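PDB 4TWB: ribose-phosphate pyrophosphokinase from Sulfolobus solfataricus, which transfers the pyrophosphoryl group of ATP to the 1-hydroxyl of ribose 5-phosphate, making the nucleotide precursor PRPP and AMP. Local coordinates for residues L207-S220 and L235-L249. Sequence-based numbering, arbitrary orientation.
Sequences LKGKDVVIIDDIIS and LGAKSVTAAAIHLLL. With SO4 (sulfate ion), chain H.
The side chains of Asp-211 and Ser-239 meet near the start of two parallel strands, 211-216 and 239-244, joined by helix 223-233 in a beta-alpha-beta crossover of the phosphoribosyltransferase fold. Ser-239 OG donates to Asp-211 OD1 (2.7 Å), coming from above the carboxylate plane; chi1 of 79° sets that hydroxyl between its own backbone N and carbonyl carbon, facing the acid. Lys-238 NZ lies 4.5 Å from Asp-211 OD2, too far for a salt bridge. A leucine in place of Asp-211 would probably leave the Ser-239 hydroxyl without this acceptor and remove this negative charge from beside Lys-238. On the helix-covered face, Ile-214 CD1 reaches across to Val-240 CG1 (3.8 Å), the two side chains slanting past each other. After both chains turn at Asp-217 and Ile-245, a short second pairing begins. Here Ile-219 is gripped on several sides: CG1 rests on Ala-244 CB (3.7 Å), CG2 meets Leu-249 CD2 and CB itself meets Leu-247 CD2, both leucines lying alongside and pointing the same way. Ile-218 CG1 sits at the edge of the His-246 ring, whose ND1 is hydrogen-bonded to Thr-270 OG1; Ile-245 CG2 covers one ring face. Segment 207-220 then enters the ribose 5-phosphate loop, where Ser-220 N donates to sulfate O3 at 2.8 Å.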
loop_
_atom_site.group_PDB
_atom_site.type_symbol
_atom_site.label_atom_id
_atom_site.label_comp_id
_atom_site.label_asym_id
_atom_site.label_seq_id
_atom_site.Cartn_x
_atom_site.Cartn_y
_atom_site.Cartn_z
ATOM N N LEU A 207 32.468 -11.333 29.010
ATOM C CA LEU A 207 31.204 -10.722 29.382
ATOM C C LEU A 207 30.736 -11.390 30.662
ATOM O O LEU A 207 29.729 -11.010 31.250
ATOM C CB LEU A 207 30.176 -10.851 28.255
ATOM C CG LEU A 207 29.817 -12.233 27.714
ATOM C CD1 LEU A 207 28.698 -12.863 28.538
ATOM C CD2 LEU A 207 29.404 -12.110 26.264
ATOM N N LYS A 208 31.499 -12.396 31.075
ATOM C CA LYS A 208 31.351 -13.046 32.369
ATOM C C LYS A 208 31.001 -12.015 33.444
ATOM O O LYS A 208 31.758 -11.081 33.693
ATOM C CB LYS A 208 32.663 -13.767 32.717
ATOM C CG LYS A 208 32.600 -14.735 33.889
ATOM C CD LYS A 208 32.270 -16.149 33.435
ATOM C CE LYS A 208 32.170 -17.099 34.623
ATOM N NZ LYS A 208 31.674 -18.444 34.220
ATOM N N GLY A 209 29.830 -12.178 34.052
ATOM C CA GLY A 209 29.405 -11.343 35.163
ATOM C C GLY A 209 28.948 -9.936 34.826
ATOM O O GLY A 209 28.609 -9.163 35.725
ATOM N N LYS A 210 28.933 -9.601 33.537
ATOM C CA LYS A 210 28.563 -8.254 33.092
ATOM C C LYS A 210 27.095 -8.130 32.662
ATOM O O LYS A 210 26.448 -9.122 32.342
ATOM C CB LYS A 210 29.486 -7.784 31.965
ATOM C CG LYS A 210 30.938 -7.685 32.376
ATOM C CD LYS A 210 31.688 -6.658 31.546
ATOM C CE LYS A 210 33.158 -6.556 31.963
ATOM N NZ LYS A 210 33.311 -6.233 33.418
ATOM N N ASP A 211 26.578 -6.903 32.680
ATOM C CA ASP A 211 25.223 -6.608 32.214
ATOM C C ASP A 211 25.201 -6.395 30.701
ATOM O O ASP A 211 25.429 -5.285 30.224
ATOM C CB ASP A 211 24.683 -5.346 32.887
ATOM C CG ASP A 211 24.176 -5.597 34.281
ATOM O OD1 ASP A 211 23.704 -6.713 34.550
ATOM O OD2 ASP A 211 24.230 -4.673 35.113
ATOM N N VAL A 212 24.908 -7.451 29.952
ATOM C CA VAL A 212 24.982 -7.400 28.496
ATOM C C VAL A 212 23.824 -6.652 27.836
ATOM O O VAL A 212 22.677 -6.727 28.283
ATOM C CB VAL A 212 25.077 -8.801 27.904
ATOM C CG1 VAL A 212 25.059 -8.738 26.385
ATOM C CG2 VAL A 212 26.334 -9.487 28.410
ATOM N N VAL A 213 24.142 -5.913 26.781
ATOM C CA VAL A 213 23.140 -5.239 25.967
ATOM C C VAL A 213 23.324 -5.671 24.525
ATOM O O VAL A 213 24.357 -5.400 23.913
ATOM C CB VAL A 213 23.284 -3.718 26.021
ATOM C CG1 VAL A 213 22.171 -3.051 25.243
ATOM C CG2 VAL A 213 23.278 -3.250 27.450
ATOM N N ILE A 214 22.330 -6.363 23.984
ATOM C CA ILE A 214 22.387 -6.817 22.599
ATOM C C ILE A 214 21.713 -5.822 21.660
ATOM O O ILE A 214 20.508 -5.573 21.766
ATOM C CB ILE A 214 21.738 -8.189 22.428
ATOM C CG1 ILE A 214 22.215 -9.133 23.526
ATOM C CG2 ILE A 214 22.073 -8.755 21.063
ATOM C CD1 ILE A 214 21.744 -10.552 23.370
ATOM N N ILE A 215 22.501 -5.268 20.740
ATOM C CA ILE A 215 22.045 -4.192 19.865
ATOM C C ILE A 215 21.962 -4.595 18.386
ATOM O O ILE A 215 22.933 -5.081 17.804
ATOM C CB ILE A 215 22.958 -2.958 19.989
ATOM C CG1 ILE A 215 23.061 -2.521 21.443
ATOM C CG2 ILE A 215 22.431 -1.811 19.152
ATOM C CD1 ILE A 215 23.925 -1.294 21.642
ATOM N N ASP A 216 20.797 -4.380 17.783
ATOM C CA ASP A 216 20.606 -4.627 16.351
ATOM C C ASP A 216 19.827 -3.463 15.745
ATOM O O ASP A 216 19.243 -2.649 16.472
ATOM C CB ASP A 216 19.866 -5.954 16.112
ATOM C CG ASP A 216 20.348 -6.683 14.863
ATOM O OD1 ASP A 216 19.949 -7.851 14.656
ATOM O OD2 ASP A 216 21.125 -6.089 14.082
ATOM N N ASP A 217 19.820 -3.374 14.419
ATOM C CA ASP A 217 19.063 -2.318 13.759
ATOM C C ASP A 217 17.565 -2.566 13.893
ATOM O O ASP A 217 16.806 -1.665 14.243
ATOM C CB ASP A 217 19.477 -2.141 12.291
ATOM C CG ASP A 217 19.091 -3.322 11.412
ATOM O OD1 ASP A 217 19.232 -4.476 11.884
ATOM O OD2 ASP A 217 18.667 -3.084 10.245
ATOM N N ILE A 218 17.151 -3.802 13.641
ATOM C CA ILE A 218 15.738 -4.157 13.676
ATOM C C ILE A 218 15.474 -5.382 14.555
ATOM O O ILE A 218 16.275 -6.314 14.598
ATOM C CB ILE A 218 15.230 -4.476 12.257
ATOM C CG1 ILE A 218 15.439 -3.281 11.329
ATOM C CG2 ILE A 218 13.763 -4.898 12.284
ATOM C CD1 ILE A 218 15.226 -3.620 9.897
ATOM N N ILE A 219 14.349 -5.385 15.255
ATOM C CA ILE A 219 13.896 -6.596 15.929
ATOM C C ILE A 219 12.451 -6.908 15.519
ATOM O O ILE A 219 11.518 -6.176 15.863
ATOM C CB ILE A 219 14.030 -6.487 17.460
ATOM C CG1 ILE A 219 15.506 -6.456 17.859
ATOM C CG2 ILE A 219 13.368 -7.662 18.140
ATOM C CD1 ILE A 219 15.720 -6.223 19.336
ATOM N N SER A 220 12.281 -7.986 14.756
ATOM C CA SER A 220 10.967 -8.388 14.250
ATOM C C SER A 220 10.387 -9.534 15.057
ATOM O O SER A 220 9.570 -9.326 15.949
ATOM C CB SER A 220 11.051 -8.816 12.785
ATOM O OG SER A 220 11.113 -7.699 11.924
ATOM N N LEU A 235 27.555 -17.664 29.265
ATOM C CA LEU A 235 28.896 -17.094 29.326
ATOM C C LEU A 235 29.011 -16.195 30.550
ATOM O O LEU A 235 29.972 -15.449 30.711
ATOM C CB LEU A 235 29.237 -16.323 28.052
ATOM C CG LEU A 235 29.626 -17.161 26.832
ATOM C CD1 LEU A 235 30.129 -16.284 25.702
ATOM C CD2 LEU A 235 30.683 -18.189 27.209
ATOM N N GLY A 236 28.007 -16.276 31.412
ATOM C CA GLY A 236 28.065 -15.624 32.702
ATOM C C GLY A 236 27.392 -14.273 32.766
ATOM O O GLY A 236 27.543 -13.556 33.745
ATOM N N ALA A 237 26.642 -13.921 31.733
ATOM C CA ALA A 237 25.918 -12.657 31.736
ATOM C C ALA A 237 25.124 -12.510 33.028
ATOM O O ALA A 237 24.385 -13.404 33.407
ATOM C CB ALA A 237 25.005 -12.571 30.543
ATOM N N LYS A 238 25.303 -11.388 33.711
ATOM C CA LYS A 238 24.547 -11.108 34.915
ATOM C C LYS A 238 23.100 -10.812 34.533
ATOM O O LYS A 238 22.159 -11.189 35.237
ATOM C CB LYS A 238 25.166 -9.926 35.663
ATOM C CG LYS A 238 24.468 -9.558 36.965
ATOM C CD LYS A 238 25.199 -8.452 37.713
ATOM C CE LYS A 238 24.365 -7.914 38.870
ATOM N NZ LYS A 238 24.740 -6.516 39.230
ATOM N N SER A 239 22.939 -10.124 33.406
ATOM C CA SER A 239 21.625 -9.807 32.854
ATOM C C SER A 239 21.755 -9.528 31.363
ATOM O O SER A 239 22.845 -9.220 30.880
ATOM C CB SER A 239 20.991 -8.607 33.568
ATOM O OG SER A 239 21.523 -7.370 33.126
ATOM N N VAL A 240 20.646 -9.656 30.638
ATOM C CA VAL A 240 20.614 -9.338 29.215
ATOM C C VAL A 240 19.530 -8.313 28.901
ATOM O O VAL A 240 18.381 -8.473 29.286
ATOM C CB VAL A 240 20.407 -10.589 28.342
ATOM C CG1 VAL A 240 20.264 -10.195 26.888
ATOM C CG2 VAL A 240 21.560 -11.549 28.519
ATOM N N THR A 241 19.923 -7.240 28.226
ATOM C CA THR A 241 18.988 -6.239 27.748
ATOM C C THR A 241 19.083 -6.220 26.229
ATOM O O THR A 241 20.148 -6.468 25.668
ATOM C CB THR A 241 19.317 -4.849 28.305
ATOM O OG1 THR A 241 19.132 -4.843 29.723
ATOM C CG2 THR A 241 18.410 -3.808 27.698
ATOM N N ALA A 242 17.968 -5.954 25.559
ATOM C CA ALA A 242 17.963 -5.888 24.104
ATOM C C ALA A 242 17.587 -4.493 23.624
ATOM O O ALA A 242 16.698 -3.855 24.181
ATOM C CB ALA A 242 17.035 -6.932 23.516
ATOM N N ALA A 243 18.282 -4.024 22.593
ATOM C CA ALA A 243 18.055 -2.692 22.055
ATOM C C ALA A 243 18.094 -2.696 20.532
ATOM O O ALA A 243 18.948 -3.325 19.922
ATOM C CB ALA A 243 19.088 -1.716 22.607
ATOM N N ALA A 244 17.159 -1.994 19.918
ATOM C CA ALA A 244 17.203 -1.794 18.477
ATOM C C ALA A 244 16.635 -0.427 18.129
ATOM O O ALA A 244 15.854 0.147 18.890
ATOM C CB ALA A 244 16.432 -2.881 17.773
ATOM N N ILE A 245 17.029 0.102 16.985
ATOM C CA ILE A 245 16.443 1.353 16.521
ATOM C C ILE A 245 14.956 1.145 16.134
ATOM O O ILE A 245 14.068 1.875 16.592
ATOM C CB ILE A 245 17.255 1.964 15.349
ATOM C CG1 ILE A 245 18.626 2.435 15.833
ATOM C CG2 ILE A 245 16.505 3.118 14.719
ATOM C CD1 ILE A 245 19.668 1.321 15.998
ATOM N N HIS A 246 14.698 0.122 15.322
ATOM C CA HIS A 246 13.351 -0.197 14.873
ATOM C C HIS A 246 12.801 -1.428 15.574
ATOM O O HIS A 246 13.204 -2.552 15.276
ATOM C CB HIS A 246 13.336 -0.412 13.357
ATOM C CG HIS A 246 14.024 0.673 12.593
ATOM N ND1 HIS A 246 13.552 1.968 12.554
ATOM C CD2 HIS A 246 15.160 0.660 11.855
ATOM C CE1 HIS A 246 14.364 2.704 11.815
ATOM N NE2 HIS A 246 15.351 1.934 11.383
ATOM N N LEU A 247 11.875 -1.219 16.506
ATOM C CA LEU A 247 11.264 -2.337 17.226
ATOM C C LEU A 247 9.936 -2.775 16.617
ATOM O O LEU A 247 8.873 -2.409 17.121
ATOM C CB LEU A 247 11.046 -1.969 18.689
ATOM C CG LEU A 247 12.147 -2.273 19.698
ATOM C CD1 LEU A 247 11.636 -2.050 21.108
ATOM C CD2 LEU A 247 12.624 -3.702 19.528
ATOM N N LEU A 248 9.993 -3.556 15.539
ATOM C CA LEU A 248 8.781 -4.068 14.886
ATOM C C LEU A 248 8.364 -5.392 15.510
ATOM O O LEU A 248 8.410 -6.431 14.850
ATOM C CB LEU A 248 9.029 -4.322 13.393
ATOM C CG LEU A 248 9.866 -3.345 12.570
ATOM C CD1 LEU A 248 10.269 -3.989 11.261
ATOM C CD2 LEU A 248 9.094 -2.062 12.334
ATOM N N LEU A 249 7.963 -5.376 16.773
ATOM C CA LEU A 249 7.749 -6.628 17.482
ATOM C C LEU A 249 6.561 -7.390 16.919
ATOM O O LEU A 249 5.427 -6.915 16.955
ATOM C CB LEU A 249 7.594 -6.373 18.975
ATOM C CG LEU A 249 8.858 -5.808 19.619
ATOM C CD1 LEU A 249 8.566 -5.341 21.039
ATOM C CD2 LEU A 249 9.975 -6.837 19.592
HETATM S S SO4 H . 14.397 -10.982 13.345
HETATM O O1 SO4 H . 14.862 -12.291 13.786
HETATM O O2 SO4 H . 15.448 -10.325 12.571
HETATM O O3 SO4 H . 14.072 -10.170 14.518
HETATM O O4 SO4 H . 13.202 -11.159 12.505
#